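PfVFT1 (Plasmodium falciparum, PDB 5JKQ) probably acts as a bi-lobed Venus flytrap solute-binding protein, with a cleft between its two lobes expected to hold a small ligand. Local coordinates at residues A[81-86]-A[148-153]; A[92-97]-A[129-134]; A[38-43]-A[100-105]. The protein carries 3 engineered substitutions. All coordinates share one frame; numbering follows the deposited sequence.

Contact 1 (A[81-86]-A[148-153]); sequences GALKNK and DNYFLS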
ATOM      1  N   GLY A  81      13.381  -0.425  -4.728  1.00 24.70           N
ATOM      2  CA  GLY A  81      13.033   0.691  -5.587  1.00 24.31           C
ATOM      3  C   GLY A  81      11.905   1.525  -5.013  1.00 25.71           C
ATOM      4  O   GLY A  81      10.932   0.991  -4.479  1.00 23.48           O
ATOM      5  N   ALA A  82      12.040   2.842  -5.125  1.00 25.12           N
ATOM      6  CA  ALA A  82      10.997   3.766  -4.698  1.00 24.93           C
ATOM      7  C   ALA A  82      10.965   4.978  -5.623  1.00 26.85           C
ATOM      8  O   ALA A  82      11.945   5.268  -6.305  1.00 19.79           O
ATOM      9  CB  ALA A  82      11.226   4.196  -3.260  1.00 24.16           C
ATOM     10  N   LEU A  83       9.832   5.675  -5.653  1.00 29.12           N
ATOM     11  CA  LEU A  83       9.699   6.882  -6.464  1.00 27.39           C
ATOM     12  C   LEU A  83      10.594   7.988  -5.912  1.00 28.37           C
ATOM     13  O   LEU A  83      10.663   8.186  -4.699  1.00 30.11           O
ATOM     14  CB  LEU A  83       8.242   7.349  -6.501  1.00 28.46           C
ATOM     15  CG  LEU A  83       7.228   6.382  -7.118  1.00 29.06           C
ATOM     16  CD1 LEU A  83       5.812   6.830  -6.799  1.00 23.81           C
ATOM     17  CD2 LEU A  83       7.421   6.271  -8.623  1.00 28.96           C
ATOM     18  N   LYS A  84      11.280   8.706  -6.800  1.00 36.38           N
ATOM     19  CA  LYS A  84      12.194   9.769  -6.379  1.00 33.98           C
ATOM     20  C   LYS A  84      11.456  11.063  -6.051  1.00 25.25           C
ATOM     21  O   LYS A  84      10.329  11.280  -6.496  1.00 25.70           O
ATOM     22  CB  LYS A  84      13.251  10.039  -7.459  1.00 41.39           C
ATOM     23  CG  LYS A  84      12.706  10.375  -8.840  1.00 41.22           C
ATOM     24  CD  LYS A  84      13.830  10.798  -9.788  1.00 44.46           C
ATOM     25  CE  LYS A  84      14.834   9.675 -10.035  1.00 47.75           C
ATOM     26  NZ  LYS A  84      15.964  10.110 -10.906  1.00 38.84           N
ATOM     27  N   ASN A  85      12.110  11.910  -5.259  1.00 30.70           N
ATOM     28  CA  ASN A  85      11.590  13.230  -4.905  1.00 31.45           C
ATOM     29  C   ASN A  85      10.255  13.175  -4.169  1.00 29.66           C
ATOM     30  O   ASN A  85       9.482  14.132  -4.200  1.00 27.42           O
ATOM     31  CB  ASN A  85      11.449  14.096  -6.162  1.00 33.06           C
ATOM     32  CG  ASN A  85      12.767  14.289  -6.886  1.00 30.17           C
ATOM     33  OD1 ASN A  85      13.796  14.556  -6.263  1.00 32.06           O
ATOM     34  ND2 ASN A  85      12.745  14.148  -8.207  1.00 36.94           N
ATOM     35  N   LYS A  86       9.992  12.056  -3.500  1.00 29.92           N
ATOM     36  CA  LYS A  86       8.795  11.925  -2.678  1.00 26.42           C
ATOM     37  C   LYS A  86       9.116  12.225  -1.221  1.00 31.48           C
ATOM     38  O   LYS A  86      10.115  11.750  -0.681  1.00 28.98           O
ATOM     39  CB  LYS A  86       8.195  10.521  -2.803  1.00 31.77           C
ATOM     40  CG  LYS A  86       7.671  10.180  -4.190  1.00 32.09           C
ATOM     41  CD  LYS A  86       6.666  11.207  -4.685  1.00 27.94           C
ATOM     42  CE  LYS A  86       5.923  10.710  -5.912  1.00 33.98           C
ATOM     43  NZ  LYS A  86       5.137  11.793  -6.567  1.00 38.93           N
ATOM     44  N   ASP A 148       9.317  -0.611  -2.914  1.00 18.11           N
ATOM     45  CA  ASP A 148       8.968  -0.298  -1.536  1.00 18.81           C
ATOM     46  C   ASP A 148       7.580  -0.867  -1.243  1.00 19.30           C
ATOM     47  O   ASP A 148       6.847  -1.225  -2.164  1.00 16.15           O
ATOM     48  CB  ASP A 148       9.004   1.214  -1.302  1.00 20.51           C
ATOM     49  CG  ASP A 148       9.022   1.578   0.169  1.00 25.60           C
ATOM     50  OD1 ASP A 148       7.988   1.385   0.843  1.00 22.48           O
ATOM     51  OD2 ASP A 148      10.067   2.070   0.648  1.00 15.46           O
ATOM     52  N   ASN A 149       7.217  -0.954   0.033  1.00 18.39           N
ATOM     53  CA  ASN A 149       5.930  -1.532   0.414  1.00 13.03           C
ATOM     54  C   ASN A 149       4.751  -0.571   0.262  1.00 13.66           C
ATOM     55  O   ASN A 149       3.599  -1.002   0.295  1.00 13.82           O
ATOM     56  CB  ASN A 149       5.973  -2.024   1.865  1.00 16.86           C
ATOM     57  CG  ASN A 149       7.038  -3.076   2.097  1.00 19.23           C
ATOM     58  OD1 ASN A 149       6.927  -4.204   1.619  1.00 19.53           O
ATOM     59  ND2 ASN A 149       8.072  -2.716   2.851  1.00 18.41           N
ATOM     60  N   TYR A 150       5.023   0.722   0.101  1.00 16.69           N
ATOM     61  CA  TYR A 150       3.954   1.720   0.155  1.00 18.21           C
ATOM     62  C   TYR A 150       3.090   1.727  -1.099  1.00 16.77           C
ATOM     63  O   TYR A 150       1.986   2.270  -1.086  1.00 14.41           O
ATOM     64  CB  TYR A 150       4.525   3.127   0.405  1.00 21.87           C
ATOM     65  CG  TYR A 150       5.411   3.709  -0.683  1.00 20.96           C
ATOM     66  CD1 TYR A 150       4.897   4.053  -1.929  1.00 24.01           C
ATOM     67  CD2 TYR A 150       6.755   3.964  -0.440  1.00 19.94           C
ATOM     68  CE1 TYR A 150       5.704   4.598  -2.910  1.00 19.59           C
ATOM     69  CE2 TYR A 150       7.567   4.512  -1.414  1.00 23.89           C
ATOM     70  CZ  TYR A 150       7.037   4.827  -2.645  1.00 26.32           C
ATOM     71  OH  TYR A 150       7.841   5.373  -3.618  1.00 30.37           O
ATOM     72  N   PHE A 151       3.584   1.122  -2.174  1.00 19.83           N
ATOM     73  CA  PHE A 151       2.872   1.132  -3.448  1.00 17.29           C
ATOM     74  C   PHE A 151       1.478   0.537  -3.318  1.00 23.30           C
ATOM     75  O   PHE A 151       1.273  -0.439  -2.599  1.00 29.80           O
ATOM     76  CB  PHE A 151       3.668   0.375  -4.509  1.00 14.50           C
ATOM     77  CG  PHE A 151       4.855   1.135  -5.018  1.00 22.99           C
ATOM     78  CD1 PHE A 151       4.719   2.035  -6.061  1.00 18.45           C
ATOM     79  CD2 PHE A 151       6.102   0.964  -4.444  1.00 17.81           C
ATOM     80  CE1 PHE A 151       5.807   2.742  -6.525  1.00 23.13           C
ATOM     81  CE2 PHE A 151       7.192   1.669  -4.905  1.00 20.52           C
ATOM     82  CZ  PHE A 151       7.045   2.560  -5.946  1.00 22.79           C
ATOM     83  N   LEU A 152       0.521   1.144  -4.012  1.00 18.74           N
ATOM     84  CA  LEU A 152      -0.865   0.697  -3.964  1.00 24.04           C
ATOM     85  C   LEU A 152      -1.013  -0.713  -4.519  1.00 28.87           C
ATOM     86  O   LEU A 152      -0.287  -1.117  -5.428  1.00 33.77           O
ATOM     87  CB  LEU A 152      -1.764   1.659  -4.745  1.00 21.47           C
ATOM     88  CG  LEU A 152      -1.762   3.119  -4.287  1.00 22.05           C
ATOM     89  CD1 LEU A 152      -2.692   3.940  -5.162  1.00 24.92           C
ATOM     90  CD2 LEU A 152      -2.160   3.243  -2.823  1.00 26.91           C
ATOM     91  N   SER A 153      -1.966  -1.454  -3.965  1.00 35.62           N
ATOM     92  CA  SER A 153      -2.257  -2.806  -4.422  1.00 29.45           C
ATOM     93  C   SER A 153      -2.974  -2.790  -5.771  1.00 27.16           C
ATOM     94  O   SER A 153      -3.108  -3.827  -6.420  1.00 35.20           O
ATOM     95  CB  SER A 153      -3.107  -3.541  -3.382  1.00 33.02           C
ATOM     96  OG  SER A 153      -2.420  -3.639  -2.146  1.00 23.71           O
TER
HETATM   97  O   HOH W   1       9.477   7.292  -2.747  1.00 30.39           O
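The ring of Phe151 is roofed on one face by its neighbour Tyr150, whose CE1 stands 3.7 Å above the ring plane, over its centre, while its rim meets strand 77-83: Gly81 O and Ala82 CA lie near the ring plane, and Leu83 CG approaches CE1 obliquely at 4.0 Å. The Tyr150 ring likewise offers its edge, with Leu83 N near its plane. Leu83 N donates to Tyr150 OH over 2.9 Å at 156°, a fairly straight bond. The hydroxyl, gripped by Leu83 N and also hydrogen-bonded to a water, packs against Ala82 CB at 3.6 Å and Leu83 CB at 3.5 Å. Tyr150 CG sits between the backbone N and the carbonyl carbon (chi1 65°), a placement from which the ring carries its hydroxyl to Leu83 N. Upstream, Asp148 N bonds Gly81 O at 2.8 Å, and Asp148 OD1 takes Tyr150 N on its anti lone pair, closing an Asx turn; OD2 is hydrogen-bonded to Tyr129 OH and Tyr94 OH. Here the chain leaves strand 146-147 at an outer edge of the three-stranded parallel sheet, at the C-terminal strand ends where the alpha/beta lobes of Venus flytrap proteins usually present their cleft-facing loops.

Contact 2 (A[92-97]-A[129-134]); sequences GNYEQN and YNYYDN. With SO4 (sulfate ion), chain E.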
ATOM      1  N   GLY A  92       6.888   9.044   5.445  1.00 21.27           N
ATOM      2  CA  GLY A  92       8.032   8.579   4.684  1.00 23.89           C
ATOM      3  C   GLY A  92       8.670   9.677   3.857  1.00 19.51           C
ATOM      4  O   GLY A  92       8.025  10.264   2.987  1.00 30.44           O
ATOM      5  N   ASN A  93       9.943   9.946   4.130  1.00 24.08           N
ATOM      6  CA  ASN A  93      10.700  10.968   3.416  1.00 24.17           C
ATOM      7  C   ASN A  93      11.837  10.349   2.609  1.00 23.66           C
ATOM      8  O   ASN A  93      12.794   9.819   3.175  1.00 17.31           O
ATOM      9  CB  ASN A  93      11.250  11.999   4.403  1.00 30.98           C
ATOM     10  CG  ASN A  93      11.854  13.205   3.712  1.00 30.22           C
ATOM     11  OD1 ASN A  93      11.869  13.291   2.484  1.00 34.48           O
ATOM     12  ND2 ASN A  93      12.342  14.154   4.501  1.00 35.20           N
ATOM     13  N   TYR A  94      11.723  10.431   1.285  1.00 25.89           N
ATOM     14  CA  TYR A  94      12.699   9.834   0.377  1.00 25.10           C
ATOM     15  C   TYR A  94      13.533  10.890  -0.348  1.00 33.86           C
ATOM     16  O   TYR A  94      14.188  10.591  -1.348  1.00 35.75           O
ATOM     17  CB  TYR A  94      11.990   8.942  -0.645  1.00 29.16           C
ATOM     18  CG  TYR A  94      11.298   7.745  -0.033  1.00 30.50           C
ATOM     19  CD1 TYR A  94      10.069   7.877   0.601  1.00 19.91           C
ATOM     20  CD2 TYR A  94      11.872   6.483  -0.092  1.00 29.05           C
ATOM     21  CE1 TYR A  94       9.435   6.788   1.161  1.00 22.39           C
ATOM     22  CE2 TYR A  94      11.245   5.387   0.464  1.00 28.88           C
ATOM     23  CZ  TYR A  94      10.027   5.545   1.089  1.00 25.96           C
ATOM     24  OH  TYR A  94       9.398   4.455   1.643  1.00 21.89           O
ATOM     25  N   GLU A  95      13.506  12.122   0.151  1.00 35.56           N
ATOM     26  CA  GLU A  95      14.343  13.182  -0.404  1.00 37.91           C
ATOM     27  C   GLU A  95      15.801  12.959  -0.013  1.00 29.43           C
ATOM     28  O   GLU A  95      16.711  13.499  -0.641  1.00 39.93           O
ATOM     29  CB  GLU A  95      13.864  14.561   0.064  1.00 33.34           C
ATOM     30  CG  GLU A  95      12.797  15.174  -0.839  1.00 38.70           C
ATOM     31  CD  GLU A  95      12.297  16.521  -0.340  1.00 52.47           C
ATOM     32  OE1 GLU A  95      12.728  16.959   0.748  1.00 50.75           O
ATOM     33  OE2 GLU A  95      11.470  17.143  -1.042  1.00 47.98           O
ATOM     34  N   GLN A  96      16.011  12.154   1.026  1.00 32.88           N
ATOM     35  CA  GLN A  96      17.349  11.744   1.441  1.00 34.07           C
ATOM     36  C   GLN A  96      17.513  10.230   1.306  1.00 35.06           C
ATOM     37  O   GLN A  96      16.535   9.484   1.364  1.00 33.10           O
ATOM     38  CB  GLN A  96      17.617  12.176   2.882  1.00 38.06           C
ATOM     39  CG  GLN A  96      16.530  11.768   3.865  1.00 36.78           C
ATOM     40  CD  GLN A  96      16.934  12.001   5.308  1.00 45.76           C
ATOM     41  OE1 GLN A  96      16.266  12.728   6.043  1.00 43.00           O
ATOM     42  NE2 GLN A  96      18.031  11.376   5.722  1.00 47.32           N
ATOM     43  N   ASN A  97      18.755   9.790   1.122  1.00 36.85           N
ATOM     44  CA  ASN A  97      19.073   8.372   1.006  1.00 33.78           C
ATOM     45  C   ASN A  97      20.204   8.016   1.971  1.00 31.13           C
ATOM     46  O   ASN A  97      21.308   8.544   1.844  1.00 35.44           O
ATOM     47  CB  ASN A  97      19.468   8.030  -0.433  1.00 30.38           C
ATOM     48  CG  ASN A  97      19.450   6.536  -0.704  1.00 30.43           C
ATOM     49  OD1 ASN A  97      19.764   5.728   0.170  1.00 33.72           O
ATOM     50  ND2 ASN A  97      19.077   6.164  -1.922  1.00 32.33           N
ATOM     51  N   TYR A 129      18.598   1.492  -1.091  1.00 27.49           N
ATOM     52  CA  TYR A 129      17.497   2.147  -1.788  1.00 23.49           C
ATOM     53  C   TYR A 129      17.968   2.812  -3.078  1.00 22.65           C
ATOM     54  O   TYR A 129      18.932   3.576  -3.076  1.00 24.25           O
ATOM     55  CB  TYR A 129      16.836   3.189  -0.884  1.00 29.57           C
ATOM     56  CG  TYR A 129      15.617   2.681  -0.149  1.00 24.64           C
ATOM     57  CD1 TYR A 129      14.385   2.606  -0.784  1.00 23.58           C
ATOM     58  CD2 TYR A 129      15.697   2.282   1.178  1.00 15.77           C
ATOM     59  CE1 TYR A 129      13.266   2.147  -0.121  1.00 18.21           C
ATOM     60  CE2 TYR A 129      14.583   1.819   1.849  1.00 19.39           C
ATOM     61  CZ  TYR A 129      13.370   1.755   1.195  1.00 21.11           C
ATOM     62  OH  TYR A 129      12.254   1.296   1.856  1.00 23.60           O
ATOM     63  N   ASN A 130      17.285   2.503  -4.179  1.00 27.23           N
ATOM     64  CA  ASN A 130      17.489   3.195  -5.449  1.00 24.35           C
ATOM     65  C   ASN A 130      16.197   3.882  -5.873  1.00 27.31           C
ATOM     66  O   ASN A 130      15.116   3.308  -5.751  1.00 26.67           O
ATOM     67  CB  ASN A 130      17.953   2.222  -6.537  1.00 29.77           C
ATOM     68  CG  ASN A 130      19.330   1.650  -6.260  1.00 32.25           C
ATOM     69  OD1 ASN A 130      19.757   1.552  -5.110  1.00 43.41           O
ATOM     70  ND2 ASN A 130      20.033   1.269  -7.316  1.00 42.27           N
ATOM     71  N   TYR A 131      16.312   5.110  -6.367  1.00 31.06           N
ATOM     72  CA  TYR A 131      15.139   5.901  -6.723  1.00 29.31           C
ATOM     73  C   TYR A 131      14.962   6.010  -8.238  1.00 31.20           C
ATOM     74  O   TYR A 131      15.931   6.189  -8.976  1.00 39.74           O
ATOM     75  CB  TYR A 131      15.236   7.296  -6.102  1.00 28.09           C
ATOM     76  CG  TYR A 131      15.350   7.300  -4.594  1.00 29.96           C
ATOM     77  CD1 TYR A 131      14.806   6.272  -3.832  1.00 30.31           C
ATOM     78  CD2 TYR A 131      15.991   8.336  -3.929  1.00 29.30           C
ATOM     79  CE1 TYR A 131      14.904   6.275  -2.454  1.00 29.18           C
ATOM     80  CE2 TYR A 131      16.095   8.347  -2.554  1.00 32.27           C
ATOM     81  CZ  TYR A 131      15.549   7.315  -1.821  1.00 26.79           C
ATOM     82  OH  TYR A 131      15.652   7.326  -0.451  1.00 24.91           O
ATOM     83  N   TYR A 132      13.715   5.893  -8.689  1.00 29.42           N
ATOM     84  CA  TYR A 132      13.385   5.974 -10.110  1.00 34.03           C
ATOM     85  C   TYR A 132      12.082   6.738 -10.321  1.00 38.92           C
ATOM     86  O   TYR A 132      11.294   6.899  -9.392  1.00 36.28           O
ATOM     87  CB  TYR A 132      13.258   4.575 -10.719  1.00 34.66           C
ATOM     88  CG  TYR A 132      14.449   3.676 -10.482  1.00 36.92           C
ATOM     89  CD1 TYR A 132      15.548   3.704 -11.332  1.00 38.40           C
ATOM     90  CD2 TYR A 132      14.471   2.789  -9.414  1.00 25.89           C
ATOM     91  CE1 TYR A 132      16.637   2.878 -11.119  1.00 33.86           C
ATOM     92  CE2 TYR A 132      15.554   1.961  -9.194  1.00 29.74           C
ATOM     93  CZ  TYR A 132      16.633   2.009 -10.048  1.00 33.47           C
ATOM     94  OH  TYR A 132      17.711   1.184  -9.830  1.00 44.16           O
ATOM     95  N   ASP A 133      11.859   7.208 -11.545  1.00 41.77           N
ATOM     96  CA  ASP A 133      10.582   7.814 -11.906  1.00 34.32           C
ATOM     97  C   ASP A 133       9.546   6.715 -12.126  1.00 36.32           C
ATOM     98  O   ASP A 133       8.429   6.793 -11.614  1.00 42.13           O
ATOM     99  CB  ASP A 133      10.721   8.682 -13.160  1.00 42.31           C
ATOM    100  CG  ASP A 133      11.418  10.004 -12.884  1.00 43.33           C
ATOM    101  OD1 ASP A 133      11.152  10.612 -11.825  1.00 45.50           O
ATOM    102  OD2 ASP A 133      12.233  10.437 -13.726  1.00 43.02           O
ATOM    103  N   ASN A 134       9.931   5.696 -12.891  1.00 32.39           N
ATOM    104  CA  ASN A 134       9.123   4.491 -13.057  1.00 36.59           C
ATOM    105  C   ASN A 134       9.836   3.309 -12.406  1.00 39.90           C
ATOM    106  O   ASN A 134      10.785   2.755 -12.965  1.00 36.35           O
ATOM    107  CB  ASN A 134       8.857   4.213 -14.541  1.00 33.09           C
ATOM    108  CG  ASN A 134       7.854   3.087 -14.763  1.00 33.73           C
ATOM    109  OD1 ASN A 134       7.858   2.079 -14.055  1.00 29.63           O
ATOM    110  ND2 ASN A 134       6.989   3.258 -15.756  1.00 40.45           N
TER
HETATM  111  S   SO4 E 401      13.800   6.527 -14.334  1.00 52.89           S
HETATM  112  O1  SO4 E 401      12.661   5.650 -14.071  1.00 35.69           O
HETATM  113  O2  SO4 E 401      15.009   5.727 -14.511  1.00 47.70           O
HETATM  114  O3  SO4 E 401      13.994   7.441 -13.211  1.00 41.36           O
HETATM  115  O4  SO4 E 401      13.541   7.295 -15.548  1.00 46.22           O
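Tyr131 and Tyr94 both carry CG beside the backbone N, anti to the carbonyl carbon (chi1 -59° and -64°); both CB atoms point across the contact, from strand 126-132 and from the loop 92-97, and these torsions place each CG so that the rings meet. The two side chains cross at about a right angle, Tyr94 CD2 meeting Tyr131 CE1 at 3.8 Å near the plane of the Tyr94 ring. That same ring edge also serves Tyr129: Tyr94 CE2 lies 3.9 Å from Tyr129 CE1, and the rings form an offset edge-to-face pair with planes at 71° and centroids 5.8 Å apart. One tyrosine therefore presents its rim to two strand residues two positions apart, and the hydroxyls of Tyr94 and Tyr129 share Asp148 OD2, so one carboxylate oxygen links both rings.

Nearer solvent the contact turns polar. Tyr131 OH donates to Gln96 O at 3.0 Å from above the carbonyl plane, while Asn97 ND2 lies 3.6 Å above the Tyr131 ring, offset toward its rim. That amide nitrogen donates to Tyr129 O at 2.8 Å, with the acceptor almost exactly in the amide plane, so a side chain of the loop meets a main-chain carbonyl of the strand. Beyond the strand end, a sulfate, probably from the crystallisation liquor, sits just before helix 135-140 on backbone N-H groups: Asp133 N reaches its O3 at 2.7 Å, and N of Asn134, the N-cap residue, its O1 at 3.0 Å. Overall this is an edge strand of a parallel alpha/beta sheet, covered by the loop that leads into helix 102-118.

Contact 3 (A[38-43]-A[100-105]); sequences DKHNVD and VGFWPD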
ATOM      1  N   ASP A  38       2.263   2.801  15.889  1.00 19.30           N
ATOM      2  CA  ASP A  38       1.945   3.676  17.012  1.00 15.98           C
ATOM      3  C   ASP A  38       3.027   4.736  17.214  1.00 18.90           C
ATOM      4  O   ASP A  38       2.721   5.901  17.471  1.00 14.74           O
ATOM      5  CB  ASP A  38       1.770   2.863  18.299  1.00 22.41           C
ATOM      6  CG  ASP A  38       0.628   1.865  18.213  1.00 32.16           C
ATOM      7  OD1 ASP A  38      -0.295   2.073  17.395  1.00 36.05           O
ATOM      8  OD2 ASP A  38       0.649   0.871  18.972  1.00 36.50           O
ATOM      9  N   LYS A  39       4.289   4.328  17.097  1.00 17.10           N
ATOM     10  CA  LYS A  39       5.413   5.236  17.304  1.00 15.59           C
ATOM     11  C   LYS A  39       5.358   6.424  16.348  1.00 16.84           C
ATOM     12  O   LYS A  39       5.610   7.564  16.745  1.00 19.78           O
ATOM     13  CB  LYS A  39       6.740   4.493  17.132  1.00 18.92           C
ATOM     14  CG  LYS A  39       7.963   5.401  17.209  1.00 23.21           C
ATOM     15  CD  LYS A  39       9.261   4.618  17.154  1.00 17.09           C
ATOM     16  CE  LYS A  39      10.462   5.527  17.370  1.00 31.67           C
ATOM     17  NZ  LYS A  39      10.495   6.672  16.413  1.00 43.72           N
ATOM     18  N   HIS A  40       5.039   6.152  15.088  1.00 13.49           N
ATOM     19  CA  HIS A  40       4.918   7.201  14.082  1.00 16.15           C
ATOM     20  C   HIS A  40       3.522   7.811  14.078  1.00 17.90           C
ATOM     21  O   HIS A  40       3.269   8.791  13.377  1.00 20.81           O
ATOM     22  CB  HIS A  40       5.245   6.651  12.698  1.00 18.48           C
ATOM     23  CG  HIS A  40       6.697   6.354  12.496  1.00 19.87           C
ATOM     24  ND1 HIS A  40       7.659   7.340  12.457  1.00 24.09           N
ATOM     25  CD2 HIS A  40       7.351   5.183  12.317  1.00 24.40           C
ATOM     26  CE1 HIS A  40       8.844   6.788  12.265  1.00 26.95           C
ATOM     27  NE2 HIS A  40       8.685   5.480  12.177  1.00 21.48           N
ATOM     28  N   ASN A  41       2.624   7.226  14.867  1.00 16.94           N
ATOM     29  CA  ASN A  41       1.246   7.689  14.960  1.00 19.70           C
ATOM     30  C   ASN A  41       0.600   7.798  13.582  1.00 22.30           C
ATOM     31  O   ASN A  41      -0.039   8.801  13.257  1.00 15.80           O
ATOM     32  CB  ASN A  41       1.182   9.037  15.681  1.00 19.86           C
ATOM     33  CG  ASN A  41      -0.196   9.334  16.239  1.00 23.19           C
ATOM     34  OD1 ASN A  41      -0.842   8.465  16.824  1.00 24.12           O
ATOM     35  ND2 ASN A  41      -0.661  10.562  16.046  1.00 26.82           N
ATOM     36  N   VAL A  42       0.790   6.759  12.772  1.00 18.68           N
ATOM     37  CA  VAL A  42       0.206   6.700  11.436  1.00 18.47           C
ATOM     38  C   VAL A  42      -1.038   5.815  11.456  1.00 23.35           C
ATOM     39  O   VAL A  42      -1.144   4.888  12.260  1.00 19.59           O
ATOM     40  CB  VAL A  42       1.215   6.175  10.390  1.00 22.16           C
ATOM     41  CG1 VAL A  42       2.310   7.208  10.147  1.00 16.60           C
ATOM     42  CG2 VAL A  42       1.817   4.844  10.822  1.00 19.81           C
ATOM     43  N   ASP A  43      -1.980   6.120  10.569  1.00 17.72           N
ATOM     44  CA  ASP A  43      -3.290   5.482  10.583  1.00 13.68           C
ATOM     45  C   ASP A  43      -3.354   4.305   9.610  1.00 21.26           C
ATOM     46  O   ASP A  43      -4.111   4.328   8.639  1.00 16.18           O
ATOM     47  CB  ASP A  43      -4.369   6.517  10.246  1.00 24.40           C
ATOM     48  CG  ASP A  43      -5.769   6.041  10.589  1.00 22.17           C
ATOM     49  OD1 ASP A  43      -5.906   5.028  11.308  1.00 25.80           O
ATOM     50  OD2 ASP A  43      -6.737   6.695  10.149  1.00 22.43           O
ATOM     51  N   VAL A 100      13.857   8.179   5.553  1.00 22.27           N
ATOM     52  CA  VAL A 100      13.369   8.100   6.924  1.00 25.77           C
ATOM     53  C   VAL A 100      11.845   8.154   6.940  1.00 20.96           C
ATOM     54  O   VAL A 100      11.219   8.520   5.945  1.00 15.34           O
ATOM     55  CB  VAL A 100      13.932   9.244   7.796  1.00 30.05           C
ATOM     56  CG1 VAL A 100      15.427   9.068   8.002  1.00 21.10           C
ATOM     57  CG2 VAL A 100      13.633  10.598   7.165  1.00 27.00           C
ATOM     58  N   GLY A 101      11.259   7.788   8.076  1.00 16.07           N
ATOM     59  CA  GLY A 101       9.816   7.786   8.233  1.00 18.88           C
ATOM     60  C   GLY A 101       9.262   6.382   8.360  1.00 18.50           C
ATOM     61  O   GLY A 101      10.015   5.409   8.437  1.00 15.64           O
ATOM     62  N   PHE A 102       7.937   6.280   8.369  1.00 16.15           N
ATOM     63  CA  PHE A 102       7.260   5.015   8.625  1.00 16.14           C
ATOM     64  C   PHE A 102       7.589   3.942   7.590  1.00 19.99           C
ATOM     65  O   PHE A 102       8.097   2.876   7.938  1.00 20.29           O
ATOM     66  CB  PHE A 102       5.749   5.226   8.669  1.00 12.72           C
ATOM     67  CG  PHE A 102       4.967   3.949   8.764  1.00  9.94           C
ATOM     68  CD1 PHE A 102       4.908   3.244   9.955  1.00 12.19           C
ATOM     69  CD2 PHE A 102       4.291   3.454   7.662  1.00 18.72           C
ATOM     70  CE1 PHE A 102       4.188   2.066  10.044  1.00 23.59           C
ATOM     71  CE2 PHE A 102       3.569   2.276   7.744  1.00 17.07           C
ATOM     72  CZ  PHE A 102       3.516   1.582   8.935  1.00 19.37           C
ATOM     73  N   TRP A 103       7.294   4.221   6.325  1.00 20.47           N
ATOM     74  CA  TRP A 103       7.431   3.213   5.277  1.00 17.77           C
ATOM     75  C   TRP A 103       8.864   2.696   5.140  1.00 18.35           C
ATOM     76  O   TRP A 103       9.067   1.491   4.989  1.00 17.59           O
ATOM     77  CB  TRP A 103       6.930   3.768   3.942  1.00 16.01           C
ATOM     78  CG  TRP A 103       5.440   3.762   3.856  1.00 19.08           C
ATOM     79  CD1 TRP A 103       4.618   4.845   3.793  1.00 18.20           C
ATOM     80  CD2 TRP A 103       4.589   2.608   3.850  1.00 16.51           C
ATOM     81  NE1 TRP A 103       3.306   4.441   3.739  1.00 14.41           N
ATOM     82  CE2 TRP A 103       3.261   3.072   3.771  1.00 17.45           C
ATOM     83  CE3 TRP A 103       4.821   1.230   3.897  1.00 17.37           C
ATOM     84  CZ2 TRP A 103       2.168   2.207   3.739  1.00 14.36           C
ATOM     85  CZ3 TRP A 103       3.733   0.373   3.865  1.00 18.04           C
ATOM     86  CH2 TRP A 103       2.425   0.864   3.786  1.00 15.33           C
ATOM     87  N   PRO A 104       9.861   3.594   5.188  1.00 16.90           N
ATOM     88  CA  PRO A 104      11.241   3.100   5.261  1.00 19.69           C
ATOM     89  C   PRO A 104      11.480   2.224   6.489  1.00 18.84           C
ATOM     90  O   PRO A 104      12.122   1.178   6.376  1.00 19.80           O
ATOM     91  CB  PRO A 104      12.071   4.384   5.333  1.00 12.91           C
ATOM     92  CG  PRO A 104      11.246   5.393   4.645  1.00 16.63           C
ATOM     93  CD  PRO A 104       9.818   5.051   4.973  1.00 19.93           C
ATOM     94  N   ASP A 105      10.967   2.646   7.644  1.00 19.31           N
ATOM     95  CA  ASP A 105      11.132   1.879   8.876  1.00 16.41           C
ATOM     96  C   ASP A 105      10.475   0.506   8.776  1.00 13.82           C
ATOM     97  O   ASP A 105      10.968  -0.460   9.358  1.00 19.87           O
ATOM     98  CB  ASP A 105      10.546   2.633  10.075  1.00 20.26           C
ATOM     99  CG  ASP A 105      11.511   3.644  10.670  1.00 17.48           C
ATOM    100  OD1 ASP A 105      12.723   3.583  10.368  1.00 16.73           O
ATOM    101  OD2 ASP A 105      11.052   4.495  11.458  1.00 21.44           O
TER
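His40, just by the end of helix 32-39, lies against Phe102 in the first turn of helix 102-118, so that a Schellman motif, with Asn41 as its C-prime residue and Val42 N bonded to Ile37 O, meets a helix N-terminus. The tight part begins with the flat imidazole on the backbone: Phe102 CA sits 3.6 Å above the His40 plane in a CH-pi contact, offset toward the rim. Val42 CG2 lies over one face of the Phe102 ring, 3.8 Å from its centroid, and His40 CD2 at its edge. Tyr44, Leu36 and Ile37 pack against the same phenylalanine. Gly101, the N-cap of helix 102-118, has a positive phi (112°) at which a CB would collide with the preceding carbonyl oxygen. Equally close is the polar grip toward the partly exposed rim, where His40 NE2 donates in its ring plane to the anti lone pair of Asp105 OD2, 2.7 Å away.

The loose side is the exposed Lys39, which makes no contact across the interface. Its charge may weakly favour the carboxylate, but Lys39 NZ stops 5.4 Å from Asp105 OD2.

How the contacts relate
Contact 1 is the deepest of the three, its touching residues almost all buried, whereas contacts 2 and 3 mix buried rings with more exposed polar groups. Contacts 1 and 2 share the small parallel sheet: strand 77-83 is central and strand 126-132 is its neighbour, and the Asp148 carboxylate joins the two contacts. Contact 3 joins the end of one helix to the start of helix 102-118, yet Trp103 lies against Tyr150, and Asn93 N lies 2.6 Å from Val100 O, probably bonded. The chemistry shifts accordingly, from a buried tyrosine hydroxyl, through aromatic edges and a side-chain amide, to a histidine-carboxylate bond near solvent.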